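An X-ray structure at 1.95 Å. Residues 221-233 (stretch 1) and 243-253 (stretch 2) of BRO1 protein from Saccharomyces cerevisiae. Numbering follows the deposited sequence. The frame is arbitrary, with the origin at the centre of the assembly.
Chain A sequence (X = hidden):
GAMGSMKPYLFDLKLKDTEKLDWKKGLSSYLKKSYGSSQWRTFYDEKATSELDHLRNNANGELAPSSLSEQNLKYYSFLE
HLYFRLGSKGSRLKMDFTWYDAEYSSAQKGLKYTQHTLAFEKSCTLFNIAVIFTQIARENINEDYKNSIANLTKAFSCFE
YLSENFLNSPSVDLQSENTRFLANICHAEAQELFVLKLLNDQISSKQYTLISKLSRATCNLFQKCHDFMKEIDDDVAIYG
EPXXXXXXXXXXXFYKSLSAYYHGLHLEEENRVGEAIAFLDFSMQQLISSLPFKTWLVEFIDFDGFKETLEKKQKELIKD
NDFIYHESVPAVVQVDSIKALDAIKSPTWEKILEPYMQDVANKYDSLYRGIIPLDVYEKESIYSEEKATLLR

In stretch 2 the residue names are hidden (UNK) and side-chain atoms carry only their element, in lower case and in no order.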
# COMPACT_ATOMS: atom_id res chain seq x y z
N LEU A 221 3.89 1.61 12.62
CA LEU A 221 3.07 1.41 11.43
C LEU A 221 2.63 -0.05 11.28
O LEU A 221 1.46 -0.33 11.00
CB LEU A 221 3.86 1.86 10.19
CG LEU A 221 3.62 3.28 9.65
CD1 LEU A 221 2.96 4.17 10.69
CD2 LEU A 221 4.95 3.86 9.19
N PHE A 222 3.55 -0.99 11.46
CA PHE A 222 3.17 -2.40 11.35
C PHE A 222 2.27 -2.79 12.52
O PHE A 222 1.49 -3.73 12.42
CB PHE A 222 4.42 -3.28 11.27
CG PHE A 222 5.01 -3.36 9.89
CD1 PHE A 222 4.33 -4.03 8.87
CD2 PHE A 222 6.22 -2.73 9.59
CE1 PHE A 222 4.85 -4.08 7.57
CE2 PHE A 222 6.75 -2.77 8.30
CZ PHE A 222 6.06 -3.44 7.28
N GLN A 223 2.37 -2.04 13.62
CA GLN A 223 1.54 -2.27 14.80
C GLN A 223 0.07 -2.07 14.42
O GLN A 223 -0.82 -2.76 14.92
CB GLN A 223 1.94 -1.29 15.91
CG GLN A 223 1.17 -1.42 17.22
CD GLN A 223 1.41 -2.75 17.92
OE1 GLN A 223 0.75 -3.74 17.62
NE2 GLN A 223 2.37 -2.77 18.83
N LYS A 224 -0.18 -1.13 13.51
CA LYS A 224 -1.54 -0.84 13.04
C LYS A 224 -2.13 -2.03 12.29
O LYS A 224 -3.30 -2.36 12.48
CB LYS A 224 -1.54 0.37 12.10
CG LYS A 224 -1.29 1.72 12.74
CD LYS A 224 -1.40 2.80 11.66
CE LYS A 224 -1.15 4.20 12.21
NZ LYS A 224 -1.19 5.21 11.10
N CYS A 225 -1.32 -2.64 11.43
CA CYS A 225 -1.75 -3.80 10.65
C CYS A 225 -1.95 -4.99 11.58
O CYS A 225 -2.90 -5.76 11.43
CB CYS A 225 -0.69 -4.14 9.59
SG CYS A 225 -0.29 -2.79 8.43
N HIS A 226 -1.04 -5.13 12.53
CA HIS A 226 -1.10 -6.20 13.51
C HIS A 226 -2.43 -6.11 14.26
O HIS A 226 -3.16 -7.09 14.35
CB HIS A 226 0.05 -6.04 14.52
CG HIS A 226 -0.00 -7.01 15.66
ND1 HIS A 226 0.56 -8.27 15.60
CD2 HIS A 226 -0.58 -6.92 16.88
CE1 HIS A 226 0.33 -8.91 16.73
NE2 HIS A 226 -0.36 -8.11 17.53
N ASP A 227 -2.73 -4.92 14.78
CA ASP A 227 -3.97 -4.70 15.53
C ASP A 227 -5.23 -5.03 14.74
O ASP A 227 -6.20 -5.54 15.31
CB ASP A 227 -4.05 -3.25 16.03
CG ASP A 227 -3.07 -2.95 17.15
OD1 ASP A 227 -2.48 -3.91 17.70
OD2 ASP A 227 -2.91 -1.76 17.50
N PHE A 228 -5.22 -4.76 13.44
CA PHE A 228 -6.39 -5.05 12.62
C PHE A 228 -6.59 -6.55 12.46
O PHE A 228 -7.72 -7.03 12.50
CB PHE A 228 -6.24 -4.42 11.24
CG PHE A 228 -7.38 -4.75 10.31
CD1 PHE A 228 -8.65 -4.22 10.54
CD2 PHE A 228 -7.20 -5.59 9.22
CE1 PHE A 228 -9.71 -4.52 9.69
CE2 PHE A 228 -8.25 -5.90 8.37
CZ PHE A 228 -9.51 -5.36 8.60
N MET A 229 -5.50 -7.28 12.27
CA MET A 229 -5.56 -8.73 12.08
C MET A 229 -5.73 -9.49 13.39
O MET A 229 -5.97 -10.70 13.39
CB MET A 229 -4.29 -9.20 11.37
CG MET A 229 -3.96 -8.43 10.10
SD MET A 229 -2.33 -8.82 9.43
CE MET A 229 -2.78 -10.14 8.33
N LYS A 230 -5.60 -8.79 14.51
CA LYS A 230 -5.74 -9.40 15.83
C LYS A 230 -7.21 -9.60 16.20
O LYS A 230 -7.57 -10.60 16.83
CB LYS A 230 -5.06 -8.54 16.89
CG LYS A 230 -5.24 -9.06 18.31
CD LYS A 230 -4.61 -8.13 19.34
CE LYS A 230 -3.10 -8.04 19.16
NZ LYS A 230 -2.47 -7.14 20.17
N GLU A 231 -8.05 -8.65 15.80
CA GLU A 231 -9.48 -8.72 16.09
C GLU A 231 -10.06 -9.99 15.47
O GLU A 231 -11.18 -10.39 15.79
CB GLU A 231 -10.19 -7.49 15.53
CG GLU A 231 -10.20 -7.41 14.01
CD GLU A 231 -10.75 -6.10 13.49
OE1 GLU A 231 -10.91 -5.97 12.25
OE2 GLU A 231 -11.03 -5.19 14.31
N ILE A 232 -9.30 -10.60 14.57
CA ILE A 232 -9.72 -11.83 13.91
C ILE A 232 -8.68 -12.92 14.13
O ILE A 232 -7.55 -12.85 13.63
CB ILE A 232 -9.94 -11.58 12.40
CG1 ILE A 232 -10.42 -12.87 11.73
CG2 ILE A 232 -8.66 -11.07 11.75
CD1 ILE A 232 -10.82 -12.67 10.29
N ASP A 233 -9.06 -13.94 14.89
CA ASP A 233 -8.17 -15.06 15.20
C ASP A 233 -8.18 -16.18 14.17
O ASP A 233 -7.35 -17.10 14.24
CB ASP A 233 -8.53 -15.62 16.58
CG ASP A 233 -10.03 -15.78 16.78
OD1 ASP A 233 -10.74 -14.75 16.82
OD2 ASP A 233 -10.50 -16.93 16.89
N UNK A 243 -0.51 -15.79 5.06
CA UNK A 243 0.92 -15.61 5.33
C UNK A 243 1.30 -14.22 5.86
O UNK A 243 2.30 -14.09 6.57
n UNK A 243 4.40 -16.91 0.86
c UNK A 243 2.40 -17.46 2.25
c UNK A 243 1.76 -17.32 3.62
c UNK A 243 3.78 -16.82 2.21
c UNK A 243 1.73 -15.87 4.06
N UNK A 244 0.52 -13.20 5.53
CA UNK A 244 0.83 -11.84 5.96
C UNK A 244 0.81 -11.61 7.46
O UNK A 244 1.60 -10.82 7.99
c UNK A 244 -0.07 -10.78 3.81
c UNK A 244 -2.35 -9.04 0.75
n UNK A 244 0.63 -11.01 1.69
c UNK A 244 -0.14 -10.84 5.31
c UNK A 244 -2.18 -9.39 3.16
c UNK A 244 -1.19 -9.74 0.52
c UNK A 244 -1.00 -10.11 2.95
c UNK A 244 0.89 -11.31 3.01
c UNK A 244 -0.53 -10.28 1.63
c UNK A 244 -2.84 -8.86 2.06
N UNK A 245 -0.10 -12.28 8.16
CA UNK A 245 -0.22 -12.09 9.60
C UNK A 245 1.08 -12.32 10.37
O UNK A 245 1.48 -11.49 11.19
c UNK A 245 -2.94 -13.52 11.99
c UNK A 245 -1.79 -12.63 11.55
n UNK A 245 -2.47 -12.99 14.37
c UNK A 245 -3.52 -13.04 13.31
c UNK A 245 -1.32 -13.00 10.15
N UNK A 246 1.75 -13.44 10.11
CA UNK A 246 2.98 -13.75 10.82
C UNK A 246 4.13 -12.79 10.49
O UNK A 246 4.92 -12.45 11.36
c UNK A 246 2.33 -16.17 10.95
o UNK A 246 3.73 -15.37 9.16
c UNK A 246 3.44 -15.20 10.55
N UNK A 247 4.20 -12.36 9.23
CA UNK A 247 5.27 -11.45 8.82
C UNK A 247 5.10 -10.04 9.40
O UNK A 247 6.09 -9.37 9.72
c UNK A 247 5.35 -11.40 7.29
o UNK A 247 5.76 -12.68 6.80
c UNK A 247 6.35 -10.35 6.82
N UNK A 248 3.86 -9.59 9.54
CA UNK A 248 3.59 -8.28 10.10
C UNK A 248 4.03 -8.28 11.57
O UNK A 248 4.66 -7.34 12.06
c UNK A 248 1.74 -7.58 8.55
c UNK A 248 1.75 -6.76 10.91
c UNK A 248 2.09 -7.93 9.99
N UNK A 249 3.70 -9.36 12.27
CA UNK A 249 4.07 -9.48 13.68
C UNK A 249 5.59 -9.53 13.85
O UNK A 249 6.14 -8.92 14.76
c UNK A 249 3.88 -10.90 15.76
c UNK A 249 3.44 -10.75 14.31
o UNK A 249 2.01 -10.64 14.25
N UNK A 250 6.26 -10.25 12.97
CA UNK A 250 7.71 -10.35 13.04
C UNK A 250 8.33 -8.96 12.86
O UNK A 250 9.17 -8.53 13.66
c UNK A 250 8.22 -11.30 11.96
s UNK A 250 10.00 -11.62 12.04
N UNK A 251 7.90 -8.26 11.81
CA UNK A 251 8.42 -6.93 11.52
C UNK A 251 8.21 -5.93 12.66
O UNK A 251 9.12 -5.15 12.97
c UNK A 251 8.31 -7.06 8.95
c UNK A 251 8.49 -6.94 6.43
c UNK A 251 7.84 -6.34 7.68
n UNK A 251 8.02 -6.29 5.16
c UNK A 251 7.79 -6.38 10.23
N UNK A 252 7.05 -5.96 13.31
CA UNK A 252 6.82 -5.01 14.40
C UNK A 252 7.83 -5.20 15.53
O UNK A 252 8.38 -4.23 16.04
c UNK A 252 3.40 -6.18 15.93
c UNK A 252 5.38 -5.11 14.91
c UNK A 252 5.38 -5.66 17.35
c UNK A 252 4.93 -6.11 15.96
N UNK A 253 8.09 -6.45 15.92
CA UNK A 253 9.07 -6.70 16.98
C UNK A 253 10.49 -6.43 16.48
O UNK A 253 11.30 -5.85 17.18
n UNK A 253 5.87 -9.19 19.10
c UNK A 253 6.33 -8.28 19.93
c UNK A 253 6.75 -9.32 18.05
c UNK A 253 8.99 -8.15 17.48
n UNK A 253 7.47 -7.81 19.46
c UNK A 253 7.76 -8.45 18.27
O HOH W 1 -2.28 -9.87 14.29

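Position 243 carries four carbons in a row ending in nitrogen and touches nothing on stretch 1, a lysine; Lys243 points away from stretch 1. At 244 one carbon leads into fused five- and six-membered rings holding eight carbons and one nitrogen, and that first carbon comes near Met229; this can only be tryptophan. The CA-to-CB bond of Trp244 points toward stretch 1, yet its indole leads away, so that the nearest side-chain approach is Trp244 CB, 4.1 Å from Met229 CE. At 245 four carbons again run in a row to a nitrogen, and the carbon before that nitrogen lies near the backbone oxygen of Met229; this is lysine. The side chain of Lys245 runs past Met229: Lys245 CE lies 3.4 Å from Met229 O, and Lys245 CB packs 3.7 Å from Met229 CE.

At 246 and 247 a single carbon carries one oxygen and one carbon, and neither side chain reaches stretch 1; the pattern is that of threonine. Thr246 points away and Thr247 sideways. Position 248 has three carbons, the first bearing the other two, without oxygen, set among Phe222, Cys225, His226 and Met229: valine. Val248 points toward the first helix and sits there as a knob. Val248 CG1 lies 3.4 Å from Phe222 O and 3.8 Å from Cys225 CB, while Val248 CG2 is 4.3 Å from Met229 SD.

Position 249 repeats the carbon with one oxygen and one carbon, with the oxygen meeting the imidazole of His226; it is threonine. Thr249 OG1 and His226 ND1 are hydrogen-bonded at 3.1 Å, near the plane of the ring, and either could be the donor. One carbon followed by sulfur, out of reach of stretch 1, makes 250 a cysteine, Cys250. Position 251 has four carbons in a row and a nitrogen, the third carbon over the Phe222 ring, hence lysine. Lys251 CD lies over one face of that ring, 3.8 Å from its centroid, in a CH-pi contact; NZ is hydrogen-bonded elsewhere in the structure.

Four carbons forked at the second, one tip over the His226 ring, identify 252 as leucine. Leu252 starts sideways but its end comes nearer, and Leu252 CD2 lies over one face of the ring, 3.5 Å from His226 CG. At 253 one carbon bears a five-membered ring of three carbons and two nitrogens, without contact to stretch 1: His253.

The helices run roughly antiparallel, at 143°, with axes approaching to 8.6 Å. Val248 fits as a knob into the hole formed by Phe222, Cys225, His226 and Met229; Lys251 and Leu252 pack on Phe222, and Leu252 also covers a face of His226, leaving the edge of that ring free for Thr249, while Lys245 packs on Met229. Polar links supplement this packing: the His226–Thr249 hydrogen bond, and a water that donates to His226 O at 2.9 Å and accepts from Lys245 NZ at 3.1 Å.

Stretch 2, residues 243-253: KWKTTVTCKLH
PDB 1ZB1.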